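Local coordinates for protein Alp7A (Bacillus subtilis, PDB 5EC0) that binds adenine nucleotide as an actin-like bacterial cytoskeletal protein and probably forms filaments that segregate plasmids, at residues 1-13 against 117-129. Residues are numbered along the deposited sequence; the frame is centred on the assembly and turned at random.
Sequences MNISRMNVDFGNS and DNEVTIEYFQTML. With ADP (adenosine-5'-diphosphate), chain D.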
# COMPACT_ATOMS: atom_id res chain seq x y z
N MET A 1 20.46 -16.60 -2.20
CA MET A 1 19.10 -16.75 -1.70
C MET A 1 18.08 -16.72 -2.83
O MET A 1 18.14 -15.86 -3.71
CB MET A 1 18.76 -15.65 -0.69
CG MET A 1 17.26 -15.50 -0.44
SD MET A 1 16.75 -14.08 0.56
CE MET A 1 17.13 -14.69 2.19
N ASN A 2 17.15 -17.66 -2.81
CA ASN A 2 16.10 -17.70 -3.81
C ASN A 2 14.71 -17.35 -3.26
O ASN A 2 14.23 -17.95 -2.30
CB ASN A 2 16.04 -19.07 -4.47
CG ASN A 2 14.88 -19.20 -5.41
OD1 ASN A 2 14.90 -18.64 -6.51
ND2 ASN A 2 13.83 -19.88 -4.98
N ILE A 3 14.07 -16.38 -3.91
CA ILE A 3 12.72 -15.93 -3.57
C ILE A 3 11.71 -16.30 -4.67
O ILE A 3 11.94 -15.99 -5.83
CB ILE A 3 12.67 -14.41 -3.38
CG1 ILE A 3 13.47 -13.98 -2.16
CG2 ILE A 3 11.22 -13.90 -3.26
CD1 ILE A 3 13.53 -12.49 -2.03
N SER A 4 10.61 -16.94 -4.30
CA SER A 4 9.65 -17.41 -5.29
C SER A 4 8.70 -16.31 -5.74
O SER A 4 8.46 -16.14 -6.94
CB SER A 4 8.84 -18.59 -4.75
OG SER A 4 9.69 -19.68 -4.44
N ARG A 5 8.14 -15.58 -4.78
CA ARG A 5 7.14 -14.55 -5.06
C ARG A 5 7.45 -13.28 -4.29
O ARG A 5 7.64 -13.32 -3.06
CB ARG A 5 5.73 -15.04 -4.70
CG ARG A 5 5.30 -16.37 -5.33
CD ARG A 5 3.91 -16.83 -4.86
NE ARG A 5 3.70 -16.57 -3.43
CZ ARG A 5 4.16 -17.34 -2.45
NH1 ARG A 5 4.85 -18.43 -2.74
NH2 ARG A 5 3.95 -17.02 -1.18
N MET A 6 7.51 -12.16 -4.98
CA MET A 6 7.62 -10.89 -4.28
C MET A 6 6.62 -9.88 -4.82
O MET A 6 6.65 -9.53 -6.00
CB MET A 6 9.03 -10.33 -4.37
CG MET A 6 9.14 -8.95 -3.73
SD MET A 6 10.85 -8.48 -3.56
CE MET A 6 10.70 -6.90 -2.72
N ASN A 7 5.74 -9.44 -3.93
CA ASN A 7 4.64 -8.55 -4.25
C ASN A 7 4.77 -7.23 -3.52
O ASN A 7 4.95 -7.21 -2.31
CB ASN A 7 3.32 -9.23 -3.90
CG ASN A 7 3.08 -10.48 -4.73
OD1 ASN A 7 3.13 -10.45 -5.97
ND2 ASN A 7 2.82 -11.59 -4.06
N VAL A 8 4.68 -6.13 -4.24
CA VAL A 8 5.00 -4.82 -3.66
C VAL A 8 3.87 -3.84 -3.92
O VAL A 8 3.39 -3.74 -5.05
CB VAL A 8 6.33 -4.25 -4.23
CG1 VAL A 8 6.55 -2.85 -3.80
CG2 VAL A 8 7.51 -5.13 -3.80
N ASP A 9 3.44 -3.17 -2.85
CA ASP A 9 2.53 -2.04 -2.90
C ASP A 9 3.36 -0.79 -2.60
O ASP A 9 3.74 -0.56 -1.46
CB ASP A 9 1.40 -2.22 -1.86
CG ASP A 9 0.30 -1.16 -1.98
OD1 ASP A 9 0.54 -0.05 -2.50
OD2 ASP A 9 -0.83 -1.45 -1.53
N PHE A 10 3.67 0.01 -3.63
CA PHE A 10 4.35 1.29 -3.39
C PHE A 10 3.32 2.34 -2.98
O PHE A 10 2.89 3.15 -3.81
CB PHE A 10 5.11 1.76 -4.63
CG PHE A 10 6.25 0.87 -5.03
CD1 PHE A 10 7.41 0.81 -4.27
CD2 PHE A 10 6.18 0.12 -6.20
CE1 PHE A 10 8.46 0.00 -4.64
CE2 PHE A 10 7.23 -0.70 -6.58
CZ PHE A 10 8.37 -0.76 -5.80
N GLY A 11 2.89 2.32 -1.73
CA GLY A 11 1.91 3.29 -1.26
C GLY A 11 2.50 4.68 -1.11
O GLY A 11 3.71 4.86 -1.22
N ASN A 12 1.64 5.66 -0.87
CA ASN A 12 2.09 7.02 -0.61
C ASN A 12 2.52 7.15 0.85
O ASN A 12 3.37 7.98 1.17
CB ASN A 12 0.98 8.03 -0.92
CG ASN A 12 0.36 7.83 -2.30
OD1 ASN A 12 1.06 7.62 -3.29
ND2 ASN A 12 -0.97 7.91 -2.37
N SER A 13 1.94 6.32 1.71
CA SER A 13 2.20 6.38 3.15
C SER A 13 3.20 5.31 3.57
O SER A 13 4.17 5.59 4.28
CB SER A 13 0.90 6.22 3.93
OG SER A 13 1.14 6.11 5.32
N ASP A 117 26.10 -14.79 1.82
CA ASP A 117 25.36 -14.90 0.56
C ASP A 117 25.14 -13.51 -0.05
O ASP A 117 24.41 -12.71 0.52
CB ASP A 117 24.02 -15.62 0.79
CG ASP A 117 23.29 -15.92 -0.50
OD1 ASP A 117 23.85 -15.69 -1.60
OD2 ASP A 117 22.14 -16.40 -0.42
N ASN A 118 25.76 -13.23 -1.18
CA ASN A 118 25.66 -11.89 -1.77
C ASN A 118 24.74 -11.80 -2.99
O ASN A 118 24.80 -10.84 -3.75
CB ASN A 118 27.04 -11.38 -2.17
CG ASN A 118 27.97 -11.21 -0.97
OD1 ASN A 118 27.56 -10.71 0.07
ND2 ASN A 118 29.21 -11.64 -1.11
N GLU A 119 23.87 -12.80 -3.17
CA GLU A 119 23.03 -12.84 -4.36
C GLU A 119 21.61 -13.26 -4.03
O GLU A 119 21.40 -14.20 -3.26
CB GLU A 119 23.62 -13.80 -5.40
CG GLU A 119 23.41 -13.34 -6.85
CD GLU A 119 23.59 -14.45 -7.87
OE1 GLU A 119 24.58 -14.40 -8.64
OE2 GLU A 119 22.74 -15.36 -7.90
N VAL A 120 20.65 -12.55 -4.62
CA VAL A 120 19.24 -12.89 -4.50
C VAL A 120 18.62 -13.05 -5.88
O VAL A 120 18.71 -12.14 -6.71
CB VAL A 120 18.45 -11.81 -3.71
CG1 VAL A 120 16.94 -12.08 -3.77
CG2 VAL A 120 18.92 -11.75 -2.28
N THR A 121 18.00 -14.21 -6.12
CA THR A 121 17.15 -14.41 -7.28
C THR A 121 15.65 -14.35 -6.91
O THR A 121 15.22 -14.95 -5.93
CB THR A 121 17.45 -15.76 -7.99
OG1 THR A 121 17.51 -16.80 -7.00
CG2 THR A 121 18.76 -15.71 -8.73
N ILE A 122 14.88 -13.61 -7.69
CA ILE A 122 13.44 -13.51 -7.51
C ILE A 122 12.73 -14.06 -8.76
O ILE A 122 12.90 -13.52 -9.87
CB ILE A 122 12.98 -12.05 -7.28
CG1 ILE A 122 13.62 -11.49 -6.01
CG2 ILE A 122 11.46 -11.95 -7.21
CD1 ILE A 122 13.59 -9.98 -5.95
N GLU A 123 11.97 -15.14 -8.60
CA GLU A 123 11.34 -15.79 -9.76
C GLU A 123 10.24 -14.92 -10.34
O GLU A 123 10.14 -14.77 -11.55
CB GLU A 123 10.77 -17.15 -9.37
CG GLU A 123 11.83 -18.13 -8.90
CD GLU A 123 11.27 -19.52 -8.66
OE1 GLU A 123 10.25 -19.87 -9.28
OE2 GLU A 123 11.86 -20.26 -7.84
N TYR A 124 9.45 -14.32 -9.46
CA TYR A 124 8.28 -13.56 -9.87
C TYR A 124 8.08 -12.32 -9.00
O TYR A 124 7.74 -12.43 -7.83
CB TYR A 124 7.04 -14.46 -9.81
CG TYR A 124 5.84 -13.89 -10.53
CD1 TYR A 124 5.87 -13.71 -11.92
CD2 TYR A 124 4.68 -13.56 -9.84
CE1 TYR A 124 4.76 -13.20 -12.60
CE2 TYR A 124 3.56 -13.04 -10.52
CZ TYR A 124 3.62 -12.86 -11.90
OH TYR A 124 2.53 -12.36 -12.57
N PHE A 125 8.36 -11.16 -9.58
CA PHE A 125 8.15 -9.87 -8.92
C PHE A 125 6.85 -9.29 -9.43
O PHE A 125 6.58 -9.32 -10.64
CB PHE A 125 9.32 -8.91 -9.20
CG PHE A 125 9.13 -7.51 -8.62
CD1 PHE A 125 8.49 -6.52 -9.35
CD2 PHE A 125 9.63 -7.19 -7.36
CE1 PHE A 125 8.32 -5.25 -8.83
CE2 PHE A 125 9.47 -5.91 -6.84
CZ PHE A 125 8.82 -4.95 -7.56
N GLN A 126 6.07 -8.71 -8.53
CA GLN A 126 4.82 -8.13 -8.92
C GLN A 126 4.58 -6.85 -8.13
O GLN A 126 4.78 -6.79 -6.90
CB GLN A 126 3.69 -9.14 -8.72
CG GLN A 126 2.52 -8.98 -9.62
CD GLN A 126 1.46 -10.05 -9.43
OE1 GLN A 126 0.67 -10.30 -10.33
NE2 GLN A 126 1.43 -10.68 -8.24
N THR A 127 4.17 -5.81 -8.85
CA THR A 127 3.73 -4.58 -8.21
C THR A 127 2.51 -4.07 -8.98
O THR A 127 1.80 -4.86 -9.65
CB THR A 127 4.88 -3.52 -8.13
OG1 THR A 127 4.44 -2.39 -7.37
CG2 THR A 127 5.38 -3.07 -9.52
N MET A 128 2.21 -2.78 -8.88
CA MET A 128 1.01 -2.24 -9.52
C MET A 128 1.15 -0.73 -9.66
O MET A 128 2.08 -0.14 -9.11
CB MET A 128 -0.25 -2.61 -8.72
CG MET A 128 -0.05 -2.55 -7.21
SD MET A 128 -1.39 -3.20 -6.19
CE MET A 128 -0.57 -3.18 -4.60
N LEU A 129 0.25 -0.11 -10.42
CA LEU A 129 0.24 1.35 -10.60
C LEU A 129 -1.09 1.97 -10.17
O LEU A 129 -2.15 1.38 -10.40
CB LEU A 129 0.52 1.72 -12.05
CG LEU A 129 1.96 1.59 -12.54
CD1 LEU A 129 2.04 2.07 -13.97
CD2 LEU A 129 2.89 2.40 -11.64
PB ADP D . -1.89 5.94 0.69
O1B ADP D . -1.01 4.86 0.07
O2B ADP D . -2.45 6.97 -0.26
O3B ADP D . -1.34 6.60 1.94
PA ADP D . -3.18 3.86 2.25
O1A ADP D . -1.77 3.37 2.51
O2A ADP D . -4.26 2.89 1.83
O3A ADP D . -3.18 5.12 1.22
O5' ADP D . -3.70 4.63 3.54
C5' ADP D . -2.82 5.25 4.47
C4' ADP D . -3.69 5.51 5.69
O4' ADP D . -3.90 4.27 6.35
C3' ADP D . -3.06 6.42 6.73
O3' ADP D . -3.56 7.75 6.59
C2' ADP D . -3.52 5.84 8.06
O2' ADP D . -4.47 6.75 8.62
C1' ADP D . -4.21 4.53 7.71
N9 ADP D . -3.78 3.37 8.53
C8 ADP D . -4.65 2.51 9.10
N7 ADP D . -4.00 1.55 9.79
C5 ADP D . -2.69 1.78 9.65
C6 ADP D . -1.47 1.11 10.15
N6 ADP D . -1.58 -0.01 10.92
N1 ADP D . -0.28 1.64 9.79
C2 ADP D . -0.20 2.75 9.03
N3 ADP D . -1.27 3.43 8.53
C4 ADP D . -2.53 2.99 8.82
O HOH W 1 1.93 0.09 -6.01
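Residues 1-8 run parallel to 120-127, Ile3 beside Ile122 and Met6 beside Phe125. Both chains turn a corner at the same level, at Ser4 and Glu123, and the pairing continues beyond it. The axes of strands 5-10 and 124-129 approach to 4.7 Å at 18°. Backbone bonds include Ile3 N to Thr121 O and Met6 N to Tyr124 O. At Val8 O the Thr127 hydroxyl takes the place of the next backbone N-H: OG1, anti to the backbone N (chi1 -174°), donates at 2.9 Å from above the carbonyl plane. A water then bridges Phe10 N and Met128 O.

Ile3, Met6 and Val8 meet Val120, Ile122 and Phe125 on the face covered by helix 95-112. Ile3 CB rests against Ile122 CG1, the two chains projecting together. The extended Met6 chain runs alongside Phe125 and brings SD to the ring edge, 5.4 Å from the centroid, a Met-aromatic contact. Val8 CG2 reaches Phe125 CE2 at 3.7 Å.

The face of Asn7 and Gln126 is polar and meets helix 364-386. Their side chains extend next to each other with amide planes 42° apart. Gln126 NE2 gives Asn7 OD1 a bond of 2.8 Å, in the plane of its own amide but above that of Asn7. Gln126 OE1 accepts from Arg178, and Asn7 ND2 binds Glu370 and Ser373, which should fix the flip of both amides.

At the start, the Met1 amino group bonds to Glu119 O. Its salt bridge to Asp117 OD2 is very short, and the exact length is doubtful. At the far end, Met128 CE packs on Asp9 CG at 3.4 Å. The Asp9 side chain lies about 4 Å from a magnesium ion. Asn12 grips the ADP beta-phosphate through N and ND2. The paired strands thus carry the chain to the phosphate site of an actin-like fold, with the buried amides on the way satisfied by each other and by Arg178, Glu370 and Ser373.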